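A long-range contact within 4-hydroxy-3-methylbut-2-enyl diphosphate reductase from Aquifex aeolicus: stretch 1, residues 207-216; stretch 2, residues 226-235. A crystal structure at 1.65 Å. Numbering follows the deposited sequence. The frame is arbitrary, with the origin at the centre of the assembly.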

ATOM      1  N   ALA B 207      -2.809  29.656 -13.688  1.00 32.02           N
ATOM      2  CA  ALA B 207      -2.553  29.601 -15.141  1.00 32.03           C
ATOM      3  C   ALA B 207      -3.677  30.130 -16.068  1.00 31.91           C
ATOM      4  O   ALA B 207      -3.421  31.023 -16.874  1.00 31.94           O
ATOM      5  N   PRO B 208      -4.910  29.588 -15.963  1.00 31.97           N
ATOM      6  CA  PRO B 208      -5.969  30.042 -16.883  1.00 31.71           C
ATOM      7  C   PRO B 208      -6.596  31.396 -16.514  1.00 31.62           C
ATOM      8  O   PRO B 208      -7.378  31.952 -17.286  1.00 31.89           O
ATOM      9  N   GLU B 209      -6.226  31.919 -15.352  1.00 31.65           N
ATOM     10  CA  GLU B 209      -6.838  33.097 -14.753  1.00 31.76           C
ATOM     11  C   GLU B 209      -6.018  34.366 -15.043  1.00 31.40           C
ATOM     12  O   GLU B 209      -6.301  35.438 -14.501  1.00 31.40           O
ATOM     13  N   VAL B 210      -4.998  34.227 -15.894  1.00 31.04           N
ATOM     14  CA  VAL B 210      -4.095  35.324 -16.283  1.00 30.67           C
ATOM     15  C   VAL B 210      -3.769  35.244 -17.782  1.00 30.63           C
ATOM     16  O   VAL B 210      -3.963  34.203 -18.412  1.00 30.52           O
ATOM     17  N   ASP B 211      -3.265  36.341 -18.346  1.00 30.63           N
ATOM     18  CA  ASP B 211      -2.869  36.365 -19.754  1.00 30.62           C
ATOM     19  C   ASP B 211      -1.535  35.673 -20.026  1.00 30.68           C
ATOM     20  O   ASP B 211      -1.425  34.876 -20.959  1.00 30.96           O
ATOM     21  N   VAL B 212      -0.528  35.975 -19.212  1.00 30.61           N
ATOM     22  CA  VAL B 212       0.789  35.359 -19.359  1.00 30.35           C
ATOM     23  C   VAL B 212       1.213  34.765 -18.035  1.00 30.05           C
ATOM     24  O   VAL B 212       0.969  35.352 -16.980  1.00 29.98           O
ATOM     25  N   MET B 213       1.821  33.585 -18.121  1.00 29.55           N
ATOM     26  CA  MET B 213       2.429  32.908 -16.987  1.00 29.76           C
ATOM     27  C   MET B 213       3.949  32.947 -17.110  1.00 29.29           C
ATOM     28  O   MET B 213       4.505  32.577 -18.146  1.00 28.56           O
ATOM     29  N   ILE B 214       4.608  33.415 -16.050  1.00 29.71           N
ATOM     30  CA  ILE B 214       6.070  33.367 -15.923  1.00 29.83           C
ATOM     31  C   ILE B 214       6.483  32.347 -14.864  1.00 29.54           C
ATOM     32  O   ILE B 214       6.051  32.431 -13.714  1.00 29.65           O
ATOM     33  N   ILE B 215       7.313  31.387 -15.265  1.00 29.46           N
ATOM     34  CA  ILE B 215       7.840  30.356 -14.369  1.00 29.50           C
ATOM     35  C   ILE B 215       9.351  30.559 -14.226  1.00 29.92           C
ATOM     36  O   ILE B 215      10.096  30.516 -15.217  1.00 30.21           O
ATOM     37  N   ILE B 216       9.796  30.813 -12.997  1.00 30.27           N
ATOM     38  CA  ILE B 216      11.202  31.121 -12.742  1.00 30.00           C
ATOM     39  C   ILE B 216      11.929  29.903 -12.135  1.00 30.73           C
ATOM     40  O   ILE B 216      11.364  29.166 -11.322  1.00 30.14           O
ATOM     41  N   ARG B 226       8.713  21.091 -14.419  1.00 34.35           N
ATOM     42  CA  ARG B 226       7.380  20.517 -14.298  1.00 34.42           C
ATOM     43  C   ARG B 226       6.378  21.639 -14.133  1.00 33.67           C
ATOM     44  O   ARG B 226       5.299  21.588 -14.719  1.00 33.62           O
ATOM     45  N   LEU B 227       6.750  22.652 -13.345  1.00 33.30           N
ATOM     46  CA  LEU B 227       5.957  23.877 -13.202  1.00 32.69           C
ATOM     47  C   LEU B 227       5.725  24.543 -14.553  1.00 32.51           C
ATOM     48  O   LEU B 227       4.603  24.972 -14.852  1.00 32.82           O
ATOM     49  N   TYR B 228       6.769  24.615 -15.378  1.00 31.84           N
ATOM     50  CA  TYR B 228       6.603  25.114 -16.749  1.00 30.87           C
ATOM     51  C   TYR B 228       5.594  24.299 -17.573  1.00 30.72           C
ATOM     52  O   TYR B 228       4.643  24.867 -18.102  1.00 30.39           O
ATOM     53  N   TYR B 229       5.789  22.981 -17.652  1.00 30.80           N
ATOM     54  CA  TYR B 229       4.922  22.116 -18.473  1.00 31.17           C
ATOM     55  C   TYR B 229       3.464  22.166 -18.042  1.00 31.33           C
ATOM     56  O   TYR B 229       2.569  22.304 -18.877  1.00 31.21           O
ATOM     57  N   ILE B 230       3.238  22.053 -16.732  1.00 31.61           N
ATOM     58  CA  ILE B 230       1.894  22.121 -16.149  1.00 32.06           C
ATOM     59  C   ILE B 230       1.175  23.415 -16.559  1.00 31.51           C
ATOM     60  O   ILE B 230      -0.006  23.390 -16.914  1.00 31.62           O
ATOM     61  N   SER B 231       1.914  24.523 -16.540  1.00 31.33           N
ATOM     62  CA  SER B 231       1.388  25.836 -16.891  1.00 30.95           C
ATOM     63  C   SER B 231       1.169  25.976 -18.400  1.00 31.11           C
ATOM     64  O   SER B 231       0.113  26.434 -18.828  1.00 31.17           O
ATOM     65  N   LYS B 232       2.173  25.566 -19.178  1.00 31.11           N
ATOM     66  CA  LYS B 232       2.164  25.603 -20.645  1.00 31.69           C
ATOM     67  C   LYS B 232       0.988  24.807 -21.227  1.00 31.93           C
ATOM     68  O   LYS B 232       0.496  25.106 -22.315  1.00 32.02           O
ATOM     69  N   GLU B 233       0.553  23.795 -20.483  1.00 32.53           N
ATOM     70  CA  GLU B 233      -0.590  22.967 -20.843  1.00 33.40           C
ATOM     71  C   GLU B 233      -1.922  23.698 -20.649  1.00 33.20           C
ATOM     72  O   GLU B 233      -2.885  23.440 -21.374  1.00 33.11           O
ATOM     73  N   LEU B 234      -1.972  24.604 -19.672  1.00 33.19           N
ATOM     74  CA  LEU B 234      -3.209  25.326 -19.339  1.00 33.38           C
ATOM     75  C   LEU B 234      -3.249  26.755 -19.882  1.00 33.33           C
ATOM     76  O   LEU B 234      -4.309  27.390 -19.898  1.00 33.35           O
ATOM     77  N   ASN B 235      -2.085  27.254 -20.307  1.00 33.32           N
ATOM     78  CA  ASN B 235      -1.959  28.598 -20.848  1.00 33.33           C
ATOM     79  C   ASN B 235      -0.704  28.607 -21.758  1.00 33.50           C
ATOM     80  O   ASN B 235       0.447  28.478 -21.251  1.00 34.11           O
TER

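The strand 212-216 and the helix 226-234 run nearly antiparallel, at 170°, with their axes 8.5 Å apart at closest approach. Strand alternation decides which side chains enter the gap: Met 213 and Ile 215 point toward the helix, while Val 212, Ile 214 and Ile 216 point away. On the helix, Leu 227, Ser 231 and Leu 234 face the first stretch, spaced by four and three residues as helical periodicity requires, and Arg 226, Tyr 229 and Lys 232 turn outward.

Ile 215 (m, m) is the main bump at one end of the contact. Ile 215 CG2 reaches the helix at Leu 227 and Tyr 228, lying 3.8 Å from Leu 227 CB, 3.8 Å from Tyr 228 N and 4.3 Å from Tyr 228 CB. A beta-branched residue suits this place, because the branch at CB spreads methyl and methylene groups across a broad front: Ile 215 CG1 also comes within 4.3 Å of Ser 231 CB. Leu 227 (m, t) supplies matching hydrocarbon surface, and Tyr 228, whose CB leaves sideways with chi1 t, contributes its base.

Ser 231 forms the hollow in the middle. Its short side chain, chi1 t, leaves room for close approach: Met 213 CB sits 3.2 Å from Ser 231 OG, a tight van der Waals contact, and Ala 207 CB lies 4.1 Å from Ser 231 OG. The hydroxyl is buried but not unsatisfied, since it hydrogen-bonds elsewhere in the structure. The m, m, m conformation curls Met 213 so that Met 213 CE is also 4.0 Å from Ser 231 OG. Ala 207 presents only a methyl group where the backbones are close, Ala 207 CA being 5.7 Å from Ser 231 CA, and Ala 207 CB also packs 3.9 Å from Leu 234 CB. Beside it, the ring of Pro 208 (C-gamma exo) brings Pro 208 CG to 4.3 Å from Leu 234 CB, a compact apolar contact at the exposed margin.

Asn 235 fills the pocket made by the loop before the strand. With chi1 t it extends its amide among backbone carbonyls: Asn 235 ND2 donates to Ala 207 O at 3.0 Å, nearly straight at 172°, and weakly to Asp 211 O at 3.4 Å. Val 210 O also lies 3.0 Å from Asn 235 ND2. An amide fits here because its nitrogen carries two hydrogens and its other end accepts: OD1 is hydrogen-bonded to a residue bordering the stretches. Thus polar anchoring at Asn 235, joined by the apolar contacts of Leu 234, complements hydrocarbon packing at Ile 215.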

ATOM      1  CB  ALA B 207      -2.089  28.203 -15.577  1.00 32.24           C
ATOM      2  CB  PRO B 208      -7.021  28.917 -16.795  1.00 31.74           C
ATOM      3  CG  PRO B 208      -6.404  27.836 -15.910  1.00 31.49           C
ATOM      4  CD  PRO B 208      -5.413  28.542 -15.055  1.00 32.15           C
ATOM      5  CB  GLU B 209      -6.928  32.849 -13.243  1.00 31.93           C
ATOM      6  CG  GLU B 209      -8.023  33.571 -12.487  1.00 32.70           C
ATOM      7  CD  GLU B 209      -8.106  33.126 -11.024  1.00 32.66           C
ATOM      8  OE1 GLU B 209      -9.244  32.983 -10.517  1.00 34.62           O
ATOM      9  OE2 GLU B 209      -7.043  32.916 -10.385  1.00 35.07           O
ATOM     10  CB  VAL B 210      -2.746  35.338 -15.464  1.00 30.77           C
ATOM     11  CG1 VAL B 210      -2.980  35.550 -13.962  1.00 30.69           C
ATOM     12  CG2 VAL B 210      -1.916  34.069 -15.710  1.00 29.81           C
ATOM     13  CB  ASP B 211      -2.853  37.797 -20.287  1.00 30.83           C
ATOM     14  CG  ASP B 211      -4.288  38.351 -20.440  1.00 30.88           C
ATOM     15  OD1 ASP B 211      -5.126  37.555 -21.185  1.00 30.70           O
ATOM     16  OD2 ASP B 211      -4.586  39.575 -19.811  1.00 32.30           O
ATOM     17  CB  VAL B 212       1.870  36.369 -19.860  1.00 30.78           C
ATOM     18  CG1 VAL B 212       1.720  37.727 -19.176  1.00 32.06           C
ATOM     19  CG2 VAL B 212       3.295  35.830 -19.649  1.00 30.39           C
ATOM     20  CB  MET B 213       1.931  31.458 -16.919  1.00 29.84           C
ATOM     21  CG  MET B 213       0.633  31.273 -16.145  1.00 30.46           C
ATOM     22  SD  MET B 213       0.754  31.836 -14.415  1.00 32.68           S
ATOM     23  CE  MET B 213       1.841  30.631 -13.643  1.00 31.40           C
ATOM     24  CB  ILE B 214       6.680  34.757 -15.554  1.00 29.75           C
ATOM     25  CG1 ILE B 214       6.225  35.854 -16.532  1.00 29.39           C
ATOM     26  CG2 ILE B 214       8.219  34.675 -15.443  1.00 29.79           C
ATOM     27  CD1 ILE B 214       6.555  35.608 -18.025  1.00 28.12           C
ATOM     28  CB  ILE B 215       7.506  28.910 -14.880  1.00 29.69           C
ATOM     29  CG1 ILE B 215       5.978  28.675 -14.994  1.00 29.02           C
ATOM     30  CG2 ILE B 215       8.215  27.842 -14.042  1.00 29.49           C
ATOM     31  CD1 ILE B 215       5.166  28.870 -13.708  1.00 30.95           C
ATOM     32  CB  ILE B 216      11.360  32.365 -11.820  1.00 30.31           C
ATOM     33  CG1 ILE B 216      10.552  33.544 -12.345  1.00 30.07           C
ATOM     34  CG2 ILE B 216      12.842  32.766 -11.696  1.00 29.49           C
ATOM     35  CD1 ILE B 216      10.201  34.551 -11.263  1.00 31.08           C
ATOM     36  CB  ARG B 226       7.302  19.547 -13.125  1.00 34.86           C
ATOM     37  CG  ARG B 226       6.392  18.351 -13.360  1.00 37.44           C
ATOM     38  CD  ARG B 226       6.948  17.163 -12.572  1.00 42.08           C
ATOM     39  NE  ARG B 226       6.045  16.013 -12.525  1.00 45.26           N
ATOM     40  CZ  ARG B 226       6.188  14.987 -11.687  1.00 46.74           C
ATOM     41  NH1 ARG B 226       7.197  14.967 -10.822  1.00 47.69           N
ATOM     42  NH2 ARG B 226       5.322  13.979 -11.708  1.00 47.22           N
ATOM     43  CB  LEU B 227       6.618  24.869 -12.238  1.00 32.43           C
ATOM     44  CG  LEU B 227       6.388  24.772 -10.733  1.00 33.51           C
ATOM     45  CD1 LEU B 227       6.982  26.021 -10.058  1.00 31.25           C
ATOM     46  CD2 LEU B 227       4.913  24.598 -10.376  1.00 32.44           C
ATOM     47  CB  TYR B 228       7.938  25.243 -17.495  1.00 30.35           C
ATOM     48  CG  TYR B 228       7.766  25.531 -18.980  1.00 29.72           C
ATOM     49  CD1 TYR B 228       7.333  26.787 -19.420  1.00 28.76           C
ATOM     50  CD2 TYR B 228       8.023  24.546 -19.940  1.00 28.15           C
ATOM     51  CE1 TYR B 228       7.164  27.052 -20.781  1.00 28.39           C
ATOM     52  CE2 TYR B 228       7.857  24.807 -21.288  1.00 28.93           C
ATOM     53  CZ  TYR B 228       7.431  26.059 -21.691  1.00 28.81           C
ATOM     54  OH  TYR B 228       7.265  26.329 -23.018  1.00 28.69           O
ATOM     55  CB  TYR B 229       5.396  20.665 -18.439  1.00 31.36           C
ATOM     56  CG  TYR B 229       6.696  20.410 -19.151  1.00 31.75           C
ATOM     57  CD1 TYR B 229       7.787  19.893 -18.461  1.00 31.33           C
ATOM     58  CD2 TYR B 229       6.836  20.672 -20.521  1.00 31.89           C
ATOM     59  CE1 TYR B 229       8.986  19.650 -19.091  1.00 31.79           C
ATOM     60  CE2 TYR B 229       8.037  20.427 -21.170  1.00 32.24           C
ATOM     61  CZ  TYR B 229       9.110  19.918 -20.441  1.00 32.30           C
ATOM     62  OH  TYR B 229      10.312  19.660 -21.053  1.00 33.29           O
ATOM     63  CB  ILE B 230       1.944  21.932 -14.595  1.00 31.90           C
ATOM     64  CG1 ILE B 230       0.554  21.789 -13.981  1.00 32.64           C
ATOM     65  CG2 ILE B 230       2.677  23.061 -13.907  1.00 33.23           C
ATOM     66  CD1 ILE B 230       0.605  21.570 -12.464  1.00 32.94           C
ATOM     67  CB  SER B 231       2.328  26.931 -16.388  1.00 30.71           C
ATOM     68  OG  SER B 231       1.857  28.220 -16.768  1.00 30.04           O
ATOM     69  CB  LYS B 232       3.512  25.072 -21.170  1.00 31.29           C
ATOM     70  CG  LYS B 232       3.665  25.020 -22.683  1.00 31.01           C
ATOM     71  CD  LYS B 232       3.887  26.402 -23.281  1.00 30.25           C
ATOM     72  CE  LYS B 232       3.971  26.322 -24.796  1.00 30.29           C
ATOM     73  NZ  LYS B 232       4.440  27.694 -25.366  1.00 29.35           N
ATOM     74  CB  GLU B 233      -0.566  21.695 -19.997  1.00 33.26           C
ATOM     75  CG  GLU B 233      -1.697  20.721 -20.262  1.00 35.15           C
ATOM     76  CD  GLU B 233      -1.679  19.554 -19.293  1.00 34.77           C
ATOM     77  OE1 GLU B 233      -0.615  19.289 -18.684  1.00 36.58           O
ATOM     78  OE2 GLU B 233      -2.734  18.894 -19.153  1.00 37.40           O
ATOM     79  CB  LEU B 234      -3.440  25.348 -17.824  1.00 33.32           C
ATOM     80  CG  LEU B 234      -3.573  24.015 -17.084  1.00 33.56           C
ATOM     81  CD1 LEU B 234      -3.492  24.240 -15.579  1.00 33.15           C
ATOM     82  CD2 LEU B 234      -4.857  23.287 -17.461  1.00 34.10           C
ATOM     83  CB  ASN B 235      -1.829  29.638 -19.695  1.00 33.12           C
ATOM     84  CG  ASN B 235      -1.810  31.085 -20.247  1.00 32.51           C
ATOM     85  OD1 ASN B 235      -1.336  31.332 -21.462  1.00 30.10           O
ATOM     86  ND2 ASN B 235      -2.258  31.987 -19.446  1.00 32.26           N
TER